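Local coordinates for protein methylocystis parvus OBBP MbnE (Methylocystis parvus OBBP, PDB 5ICQ) that probably binds the copper chelator methanobactin in the periplasm, as a solute-binding protein of family 5 that serves methanobactin transport, at residues E447-D452 with D493-Q498. Sequence-based numbering, arbitrary orientation.
Sequences EIMVKD and DMMIGQ
D493 reaches across to strand 442-450 with its carboxylate: OD2 takes the backbone N of E447 at 2.9 Å, using the lone pair that faces away from OD1, while OD1 forms a salt bridge with R330. Its CG sits beside its own backbone N (chi1 -64°), which turns the carboxylate back to E447. With an alanine in its place, the E447 N-H is likely to lose this acceptor and R330 the carboxylate it pairs with. Next, M494 N makes a weak hydrogen bond to E447 O, then M449 N a straighter one to M494 O (2.9 Å). In this mixed sheet of a periplasmic-binding-protein lobe, strand 442-450 lies between 472-477 and 494-498, both parallel to it, with helices 453-467 and 480-489 in the connections, a beta-alpha-beta arrangement. On one face I448 and M494 run side by side, CG1 3.8 Å from SD; on the other, M449 CE meets M495 SD at 4.0 Å, both chains against Y483. M495 chi1 (62°) sets CG between backbone N and carbonyl carbon, bringing SD to that methyl. Beyond it the strands splay, and a water bridges M449 O and I496 N. A second water joins E447 O, E447 OE2 and D493 N; OE2 also pairs with R486.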
ATOM      1  N   GLU A 447     -27.662  -0.418  -9.598  1.00  7.85           N
ATOM      2  CA  GLU A 447     -27.372  -1.423  -8.589  1.00  5.47           C
ATOM      3  C   GLU A 447     -25.980  -1.192  -8.020  1.00  9.34           C
ATOM      4  O   GLU A 447     -25.035  -0.943  -8.776  1.00 11.16           O
ATOM      5  CB  GLU A 447     -27.460  -2.818  -9.204  1.00  9.11           C
ATOM      6  CG  GLU A 447     -26.958  -3.927  -8.299  1.00 11.80           C
ATOM      7  CD  GLU A 447     -26.731  -5.214  -9.079  1.00 23.58           C
ATOM      8  OE1 GLU A 447     -27.633  -6.066  -9.115  1.00 18.94           O
ATOM      9  OE2 GLU A 447     -25.652  -5.351  -9.679  1.00 26.74           O
ATOM     10  N   ILE A 448     -25.847  -1.283  -6.694  1.00  8.41           N
ATOM     11  CA  ILE A 448     -24.538  -1.324  -6.037  1.00  6.90           C
ATOM     12  C   ILE A 448     -24.236  -2.771  -5.694  1.00 12.73           C
ATOM     13  O   ILE A 448     -24.939  -3.379  -4.878  1.00  9.17           O
ATOM     14  CB  ILE A 448     -24.498  -0.466  -4.760  1.00  6.23           C
ATOM     15  CG1 ILE A 448     -24.863   0.992  -5.059  1.00  9.28           C
ATOM     16  CG2 ILE A 448     -23.095  -0.563  -4.097  1.00  6.31           C
ATOM     17  CD1 ILE A 448     -24.952   1.865  -3.791  1.00  9.72           C
ATOM     18  N   MET A 449     -23.178  -3.324  -6.277  1.00  7.88           N
ATOM     19  CA  MET A 449     -22.784  -4.693  -5.966  1.00  8.08           C
ATOM     20  C   MET A 449     -21.864  -4.680  -4.752  1.00  8.62           C
ATOM     21  O   MET A 449     -20.888  -3.926  -4.723  1.00 10.54           O
ATOM     22  CB  MET A 449     -22.084  -5.337  -7.168  1.00  9.28           C
ATOM     23  CG  MET A 449     -21.526  -6.711  -6.880  1.00 11.27           C
ATOM     24  SD  MET A 449     -20.727  -7.458  -8.340  1.00 14.37           S
ATOM     25  CE  MET A 449     -19.205  -6.515  -8.455  1.00  8.68           C
ATOM     26  N   VAL A 450     -22.170  -5.510  -3.747  1.00  8.58           N
ATOM     27  CA  VAL A 450     -21.366  -5.560  -2.532  1.00  7.61           C
ATOM     28  C   VAL A 450     -20.972  -7.002  -2.224  1.00 10.87           C
ATOM     29  O   VAL A 450     -21.591  -7.958  -2.688  1.00 11.31           O
ATOM     30  CB  VAL A 450     -22.090  -4.939  -1.314  1.00  7.71           C
ATOM     31  CG1 VAL A 450     -22.355  -3.446  -1.535  1.00  8.59           C
ATOM     32  CG2 VAL A 450     -23.394  -5.679  -1.020  1.00  8.00           C
ATOM     33  N   LYS A 451     -19.916  -7.144  -1.418  1.00 13.17           N
ATOM     34  CA  LYS A 451     -19.358  -8.459  -1.133  1.00 19.31           C
ATOM     35  C   LYS A 451     -19.507  -8.916   0.311  1.00 21.91           C
ATOM     36  O   LYS A 451     -19.320 -10.107   0.576  1.00 16.04           O
ATOM     37  CB  LYS A 451     -17.870  -8.502  -1.511  1.00 18.64           C
ATOM     38  CG  LYS A 451     -16.959  -7.724  -0.579  1.00 24.50           C
ATOM     39  CD  LYS A 451     -15.497  -8.037  -0.906  1.00 31.52           C
ATOM     40  CE  LYS A 451     -14.533  -7.283  -0.012  1.00 39.50           C
ATOM     41  NZ  LYS A 451     -13.131  -7.742  -0.249  1.00 46.72           N
ATOM     42  N   ASP A 452     -19.842  -8.029   1.248  1.00 14.07           N
ATOM     43  CA  ASP A 452     -20.015  -8.468   2.631  1.00 14.47           C
ATOM     44  C   ASP A 452     -21.005  -7.546   3.336  1.00 18.62           C
ATOM     45  O   ASP A 452     -21.514  -6.592   2.748  1.00 11.24           O
ATOM     46  CB  ASP A 452     -18.666  -8.543   3.360  1.00 16.93           C
ATOM     47  CG  ASP A 452     -17.912  -7.219   3.377  1.00 22.16           C
ATOM     48  OD1 ASP A 452     -18.530  -6.145   3.532  1.00 17.75           O
ATOM     49  OD2 ASP A 452     -16.666  -7.253   3.278  1.00 25.09           O
ATOM     50  N   ASP A 493     -22.877  -1.592 -12.007  1.00  7.64           N
ATOM     51  CA  ASP A 493     -23.106  -0.152 -12.132  1.00  9.20           C
ATOM     52  C   ASP A 493     -22.202   0.614 -11.179  1.00 13.31           C
ATOM     53  O   ASP A 493     -21.595   1.628 -11.555  1.00  9.81           O
ATOM     54  CB  ASP A 493     -24.568   0.210 -11.821  1.00  5.09           C
ATOM     55  CG  ASP A 493     -25.563  -0.387 -12.804  1.00 16.56           C
ATOM     56  OD1 ASP A 493     -25.220  -0.576 -13.997  1.00 13.14           O
ATOM     57  OD2 ASP A 493     -26.708  -0.649 -12.367  1.00 11.86           O
ATOM     58  N   MET A 494     -22.122   0.134  -9.938  1.00  7.62           N
ATOM     59  CA  MET A 494     -21.331   0.734  -8.874  1.00 10.23           C
ATOM     60  C   MET A 494     -20.858  -0.379  -7.952  1.00  8.78           C
ATOM     61  O   MET A 494     -21.570  -1.363  -7.738  1.00  8.20           O
ATOM     62  CB  MET A 494     -22.158   1.759  -8.078  1.00  6.30           C
ATOM     63  CG  MET A 494     -21.415   2.373  -6.872  1.00  6.25           C
ATOM     64  SD  MET A 494     -22.391   3.687  -6.096  1.00  9.10           S
ATOM     65  CE  MET A 494     -22.194   4.997  -7.295  1.00 11.32           C
ATOM     66  N   MET A 495     -19.653  -0.229  -7.424  1.00  5.46           N
ATOM     67  CA  MET A 495     -19.149  -1.169  -6.434  1.00  6.90           C
ATOM     68  C   MET A 495     -18.184  -0.391  -5.564  1.00  8.94           C
ATOM     69  O   MET A 495     -17.891   0.776  -5.832  1.00 14.09           O
ATOM     70  CB  MET A 495     -18.480  -2.390  -7.090  1.00  8.60           C
ATOM     71  CG  MET A 495     -17.260  -2.073  -7.937  1.00 12.60           C
ATOM     72  SD  MET A 495     -16.418  -3.603  -8.462  1.00 25.21           S
ATOM     73  CE  MET A 495     -15.531  -4.017  -6.957  1.00 31.67           C
ATOM     74  N   ILE A 496     -17.697  -1.024  -4.507  1.00  7.21           N
ATOM     75  CA  ILE A 496     -16.730  -0.374  -3.625  1.00  6.57           C
ATOM     76  C   ILE A 496     -15.342  -0.832  -4.041  1.00 13.05           C
ATOM     77  O   ILE A 496     -15.104  -2.034  -4.201  1.00 13.53           O
ATOM     78  CB  ILE A 496     -17.029  -0.679  -2.148  1.00  9.26           C
ATOM     79  CG1 ILE A 496     -18.312   0.061  -1.749  1.00 13.66           C
ATOM     80  CG2 ILE A 496     -15.853  -0.252  -1.268  1.00 12.39           C
ATOM     81  CD1 ILE A 496     -18.867  -0.315  -0.377  1.00 16.84           C
ATOM     82  N   GLY A 497     -14.436   0.125  -4.263  1.00 10.73           N
ATOM     83  CA  GLY A 497     -13.111  -0.191  -4.743  1.00  9.84           C
ATOM     84  C   GLY A 497     -12.055   0.457  -3.873  1.00 12.72           C
ATOM     85  O   GLY A 497     -12.325   1.396  -3.127  1.00  9.87           O
ATOM     86  N   GLN A 498     -10.831  -0.054  -3.993  1.00  8.29           N
ATOM     87  CA  GLN A 498      -9.708   0.417  -3.196  1.00 12.76           C
ATOM     88  C   GLN A 498      -8.580   0.908  -4.098  1.00 10.44           C
ATOM     89  O   GLN A 498      -8.223   0.242  -5.078  1.00 10.34           O
ATOM     90  CB  GLN A 498      -9.223  -0.705  -2.277  1.00 23.46           C
ATOM     91  CG  GLN A 498      -8.041  -0.350  -1.425  1.00 40.09           C
ATOM     92  CD  GLN A 498      -7.823  -1.343  -0.298  1.00 44.24           C
ATOM     93  OE1 GLN A 498      -7.321  -2.447  -0.514  1.00 42.67           O
ATOM     94  NE2 GLN A 498      -8.202  -0.950   0.919  1.00 42.56           N
TER
HETATM   95  O   HOH W   1     -23.872  -3.233  -9.911  1.00 12.20           O
HETATM   96  O   HOH W   2     -18.475  -3.658  -3.568  1.00 11.31           O